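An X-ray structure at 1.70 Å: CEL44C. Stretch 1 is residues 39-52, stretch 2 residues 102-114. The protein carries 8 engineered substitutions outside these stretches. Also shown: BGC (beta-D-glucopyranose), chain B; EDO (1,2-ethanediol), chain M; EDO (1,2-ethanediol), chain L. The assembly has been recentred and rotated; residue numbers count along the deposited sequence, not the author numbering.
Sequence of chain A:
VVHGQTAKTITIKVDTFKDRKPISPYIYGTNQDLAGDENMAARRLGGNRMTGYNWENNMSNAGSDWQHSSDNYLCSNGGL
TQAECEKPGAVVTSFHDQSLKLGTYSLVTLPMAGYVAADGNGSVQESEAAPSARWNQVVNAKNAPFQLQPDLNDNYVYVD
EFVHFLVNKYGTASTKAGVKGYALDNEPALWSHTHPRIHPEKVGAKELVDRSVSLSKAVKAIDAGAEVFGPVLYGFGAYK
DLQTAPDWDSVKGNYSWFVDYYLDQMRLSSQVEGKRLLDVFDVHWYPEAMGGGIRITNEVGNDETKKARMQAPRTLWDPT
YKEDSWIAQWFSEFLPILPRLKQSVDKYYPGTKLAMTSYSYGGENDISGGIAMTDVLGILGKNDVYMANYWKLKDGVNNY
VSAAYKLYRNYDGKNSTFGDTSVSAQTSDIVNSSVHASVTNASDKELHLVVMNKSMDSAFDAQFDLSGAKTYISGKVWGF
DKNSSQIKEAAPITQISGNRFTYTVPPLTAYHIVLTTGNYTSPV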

# COMPACT_ATOMS: atom_id res chain seq x y z
N ASN A 39 0.08 14.96 -3.75
CA ASN A 39 1.28 14.69 -4.59
C ASN A 39 1.79 13.25 -4.43
O ASN A 39 2.94 12.99 -4.07
N MET A 40 0.85 12.31 -4.56
CA MET A 40 1.15 10.88 -4.54
C MET A 40 2.10 10.53 -5.69
O MET A 40 2.09 11.19 -6.72
N ALA A 41 2.86 9.44 -5.52
CA ALA A 41 3.71 8.89 -6.58
C ALA A 41 3.22 7.55 -7.11
O ALA A 41 3.74 7.03 -8.10
N ALA A 42 2.22 6.98 -6.44
CA ALA A 42 1.74 5.65 -6.86
C ALA A 42 0.24 5.53 -6.63
O ALA A 42 -0.27 5.95 -5.60
N ARG A 43 -0.46 4.94 -7.59
CA ARG A 43 -1.91 4.70 -7.47
C ARG A 43 -2.20 3.24 -7.76
O ARG A 43 -1.60 2.67 -8.68
N ARG A 44 -3.14 2.64 -7.02
CA ARG A 44 -3.49 1.23 -7.21
C ARG A 44 -4.96 1.14 -7.56
O ARG A 44 -5.79 1.78 -6.92
N LEU A 45 -5.28 0.27 -8.53
CA LEU A 45 -6.67 -0.09 -8.82
C LEU A 45 -6.81 -1.55 -8.34
O LEU A 45 -6.41 -2.48 -9.05
N GLY A 46 -7.37 -1.71 -7.17
CA GLY A 46 -7.41 -3.04 -6.53
C GLY A 46 -8.43 -3.10 -5.45
O GLY A 46 -9.33 -2.28 -5.40
N GLY A 47 -8.37 -4.16 -4.64
CA GLY A 47 -9.41 -4.41 -3.66
C GLY A 47 -10.52 -5.32 -4.16
O GLY A 47 -10.45 -5.87 -5.26
N ASN A 48 -11.54 -5.50 -3.33
CA ASN A 48 -12.50 -6.61 -3.57
C ASN A 48 -13.20 -6.49 -4.93
O ASN A 48 -13.47 -7.50 -5.58
N ARG A 49 -13.50 -5.26 -5.36
CA ARG A 49 -14.22 -5.11 -6.65
C ARG A 49 -13.43 -5.59 -7.85
O ARG A 49 -14.01 -5.82 -8.93
N MET A 50 -12.09 -5.67 -7.73
CA MET A 50 -11.32 -6.01 -8.92
C MET A 50 -11.27 -7.50 -9.24
O MET A 50 -10.94 -7.88 -10.38
N THR A 51 -11.61 -8.33 -8.26
CA THR A 51 -11.57 -9.80 -8.48
C THR A 51 -12.48 -10.20 -9.65
O THR A 51 -12.07 -10.97 -10.55
N GLY A 52 -13.72 -9.68 -9.62
CA GLY A 52 -14.68 -9.99 -10.69
C GLY A 52 -14.90 -8.90 -11.72
O GLY A 52 -15.92 -8.91 -12.45
N LEU A 102 -0.99 12.77 -13.43
CA LEU A 102 -0.49 13.07 -12.09
C LEU A 102 0.97 12.62 -11.93
O LEU A 102 1.57 12.87 -10.89
N GLY A 103 1.51 11.91 -12.93
CA GLY A 103 2.85 11.34 -12.85
C GLY A 103 3.04 10.20 -11.86
O GLY A 103 4.12 10.05 -11.26
N THR A 104 2.03 9.34 -11.72
CA THR A 104 2.13 8.26 -10.74
C THR A 104 2.32 6.90 -11.44
O THR A 104 1.94 6.73 -12.60
N TYR A 105 2.94 5.96 -10.73
CA TYR A 105 2.92 4.53 -11.10
C TYR A 105 1.47 4.07 -11.11
O TYR A 105 0.67 4.51 -10.26
N SER A 106 1.09 3.17 -12.04
CA SER A 106 -0.20 2.51 -11.94
C SER A 106 -0.02 1.03 -11.66
O SER A 106 0.63 0.33 -12.45
N LEU A 107 -0.67 0.55 -10.61
CA LEU A 107 -0.77 -0.89 -10.33
C LEU A 107 -2.19 -1.33 -10.60
O LEU A 107 -3.11 -0.84 -9.97
N VAL A 108 -2.37 -2.21 -11.58
CA VAL A 108 -3.68 -2.65 -12.04
C VAL A 108 -3.91 -4.15 -11.69
O VAL A 108 -3.13 -5.03 -12.06
N THR A 109 -4.99 -4.43 -10.99
CA THR A 109 -5.31 -5.81 -10.65
C THR A 109 -5.89 -6.55 -11.84
O THR A 109 -6.75 -6.01 -12.56
N LEU A 110 -5.53 -7.84 -11.94
CA LEU A 110 -6.03 -8.75 -13.00
C LEU A 110 -6.77 -9.85 -12.28
O LEU A 110 -6.49 -10.12 -11.10
N PRO A 111 -7.74 -10.49 -12.96
CA PRO A 111 -8.61 -11.45 -12.23
C PRO A 111 -7.99 -12.86 -12.20
O PRO A 111 -7.46 -13.32 -13.23
N MET A 112 -8.16 -13.58 -11.09
CA MET A 112 -7.58 -14.92 -10.99
C MET A 112 -8.52 -15.91 -10.26
O MET A 112 -8.25 -17.10 -10.22
N ALA A 113 -9.61 -15.42 -9.68
CA ALA A 113 -10.47 -16.32 -8.92
C ALA A 113 -11.26 -17.25 -9.84
O ALA A 113 -11.71 -18.32 -9.40
N GLY A 114 -11.44 -16.82 -11.09
CA GLY A 114 -11.76 -17.71 -12.21
C GLY A 114 -12.90 -17.22 -13.10
O GLY A 114 -13.08 -17.71 -14.23

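Strands 42-45 and 105-110 run parallel, their axes 4.8 Å apart at closest approach, and a regular backbone ladder sets which side chains meet. Tyr105 N donates to Ala41 O (2.9 Å), Arg43 N to Tyr105 O (2.9 Å), Leu107 N to Arg43 O (3.0 Å) and Leu45 N to Leu107 O (2.8 Å). At the end of the ladder Leu45 O accepts twice from one residue, from Thr109 N (3.1 Å) and from Thr109 OG1 (2.8 Å); the m rotamer of Thr109 brings its hydroxyl back onto the neighbouring strand.

Side-chain packing follows the alternation of the sheet. On one face Ala42 CB lies 4.2 Å from Tyr105 CB, while the phenol, with chi1 t, leads away. On the same face Arg44, extended with chi1 to chi3 all t, lays its CD 3.9 Å from Leu107 CD2 (Leu107 chi1 t, chi2 p). The other face carries Arg43, Leu45, Ser106 and Val108. Here Arg43 (m, t, p) sends its CD to 3.3 Å from Thr104 OG1 and 3.9 Å from Leu102 CD1; its guanidinium nitrogens are satisfied elsewhere in the structure. Thr104, rotamer p, points toward stretch 1 and places CG2 3.3 Å from Met40 O.

Beyond the strands, Met50 (m, m, m) points toward stretch 2, its CB 3.7 Å from Thr109 CB and its CE 3.4 Å from Thr109 O. Thr51 CG2 meets Ala113 CB at 3.6 Å, and Thr51 O approaches Pro111 CB at 3.4 Å.

Waters link polar atoms of the two stretches. Water 1 donates to Met40 O (2.7 Å) and Leu102 O (3.1 Å), and water 2 to Ala41 O (2.8 Å) and Gly103 O (2.9 Å). Water 3 donates to Thr109 OG1 (2.7 Å) and accepts a weak bond from Arg44 NH2 (2.9 Å), while water 4 donates to Thr51 O (2.9 Å) and accepts from Gly114 N (3.1 Å). Among the bound groups, the chain L ethanediol donates from O1 to Gly46 O (2.6 Å).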

# COMPACT_ATOMS: atom_id res chain seq x y z
CB ASN A 39 2.37 15.71 -4.25
CG ASN A 39 3.58 15.63 -5.19
OD1 ASN A 39 3.43 15.25 -6.37
ND2 ASN A 39 4.77 15.93 -4.67
CB MET A 40 -0.17 10.09 -4.75
CG MET A 40 -1.14 10.26 -3.58
SD MET A 40 -0.61 9.36 -2.10
CE MET A 40 -1.94 9.87 -1.00
CB ALA A 41 5.25 8.78 -6.08
CB ALA A 42 2.48 4.52 -6.08
CB ARG A 43 -2.67 5.63 -8.45
CG ARG A 43 -2.48 7.11 -8.04
CD ARG A 43 -3.12 8.08 -9.05
NE ARG A 43 -4.59 8.01 -9.09
CZ ARG A 43 -5.29 7.63 -10.15
NH1 ARG A 43 -4.67 7.12 -11.22
NH2 ARG A 43 -6.60 7.71 -10.14
CB ARG A 44 -3.27 0.46 -5.91
CG ARG A 44 -3.83 -0.99 -5.91
CD ARG A 44 -3.28 -1.70 -4.69
NE ARG A 44 -3.74 -3.10 -4.59
CZ ARG A 44 -4.76 -3.51 -3.85
NH1 ARG A 44 -5.60 -2.64 -3.28
NH2 ARG A 44 -5.00 -4.84 -3.74
CB LEU A 45 -6.96 0.05 -10.32
CG LEU A 45 -8.39 -0.33 -10.73
CD1 LEU A 45 -9.40 0.60 -10.08
CD2 LEU A 45 -8.52 -0.28 -12.24
CB ASN A 48 -13.54 -6.62 -2.44
CG ASN A 48 -12.92 -6.99 -1.11
OD1 ASN A 48 -11.86 -7.58 -1.07
ND2 ASN A 48 -13.64 -6.73 -0.01
CB ARG A 49 -14.64 -3.63 -6.87
CG ARG A 49 -15.93 -3.30 -6.15
CD ARG A 49 -17.14 -3.68 -7.00
NE ARG A 49 -18.40 -3.29 -6.37
CZ ARG A 49 -19.58 -3.34 -7.00
NH1 ARG A 49 -19.62 -3.74 -8.28
NH2 ARG A 49 -20.70 -2.91 -6.40
CB MET A 50 -9.91 -5.40 -8.85
CG MET A 50 -9.93 -3.87 -9.09
SD MET A 50 -10.66 -3.40 -10.69
CE MET A 50 -9.40 -4.00 -11.81
CB THR A 51 -12.03 -10.54 -7.21
OG1 THR A 51 -11.04 -10.32 -6.18
CG2 THR A 51 -12.23 -12.06 -7.49
CB LEU A 102 -1.34 12.35 -11.04
CG LEU A 102 -2.77 12.79 -10.80
CD1 LEU A 102 -3.45 11.87 -9.76
CD2 LEU A 102 -2.80 14.27 -10.33
CB THR A 104 0.86 8.16 -9.85
OG1 THR A 104 -0.27 7.86 -10.69
CG2 THR A 104 0.63 9.49 -9.12
CB TYR A 105 3.71 3.80 -10.01
CG TYR A 105 3.99 2.34 -10.26
CD1 TYR A 105 2.98 1.39 -10.16
CD2 TYR A 105 5.29 1.91 -10.46
CE1 TYR A 105 3.26 0.03 -10.31
CE2 TYR A 105 5.58 0.55 -10.63
CZ TYR A 105 4.56 -0.38 -10.53
OH TYR A 105 4.85 -1.70 -10.71
CB SER A 106 -0.98 2.61 -13.27
OG SER A 106 -1.45 3.94 -13.49
CB LEU A 107 -0.45 -1.14 -8.86
CG LEU A 107 -0.62 -2.58 -8.30
CD1 LEU A 107 0.19 -3.61 -9.16
CD2 LEU A 107 -0.17 -2.62 -6.84
CB VAL A 108 -3.75 -2.46 -13.58
CG1 VAL A 108 -5.04 -3.05 -14.17
CG2 VAL A 108 -3.62 -0.94 -13.93
CB THR A 109 -6.33 -5.81 -9.50
OG1 THR A 109 -5.74 -5.14 -8.38
CG2 THR A 109 -6.72 -7.25 -9.04
CB LEU A 110 -4.85 -9.35 -13.78
CG LEU A 110 -4.02 -8.29 -14.54
CD1 LEU A 110 -2.91 -9.00 -15.29
CD2 LEU A 110 -4.92 -7.55 -15.51
CB PRO A 111 -9.89 -11.48 -13.09
CG PRO A 111 -9.37 -11.21 -14.51
CD PRO A 111 -8.22 -10.19 -14.33
CB MET A 112 -6.20 -14.81 -10.28
CG MET A 112 -5.25 -15.89 -10.63
SD MET A 112 -3.63 -15.68 -9.84
CE MET A 112 -4.07 -15.49 -8.11
CB ALA A 113 -11.42 -15.51 -7.97
C2 BGC B . -12.93 -8.85 5.24
C3 BGC B . -12.48 -8.63 3.79
C4 BGC B . -11.67 -7.34 3.70
C5 BGC B . -10.59 -7.25 4.78
C6 BGC B . -10.02 -5.83 4.77
C1 BGC B . -11.70 -8.84 6.15
O2 BGC B . -13.62 -10.09 5.38
O3 BGC B . -13.62 -8.52 2.92
O4 BGC B . -11.07 -7.12 2.41
O5 BGC B . -11.16 -7.53 6.07
O6 BGC B . -11.07 -4.86 4.69
C1 EDO M . -18.75 -1.73 -2.68
O1 EDO M . -18.23 -2.77 -3.54
C2 EDO M . -19.46 -0.67 -3.53
O2 EDO M . -20.71 -1.16 -4.02
C1 EDO L . -11.53 -0.33 -6.76
O1 EDO L . -11.66 -1.67 -6.27
C2 EDO L . -12.59 0.51 -6.05
O2 EDO L . -12.23 0.60 -4.67
O HOH W 1 0.47 12.98 -8.03
O HOH W 2 5.74 8.25 -9.67
O HOH W 3 -4.75 -6.39 -6.15
O HOH W 4 -11.79 -13.77 -11.15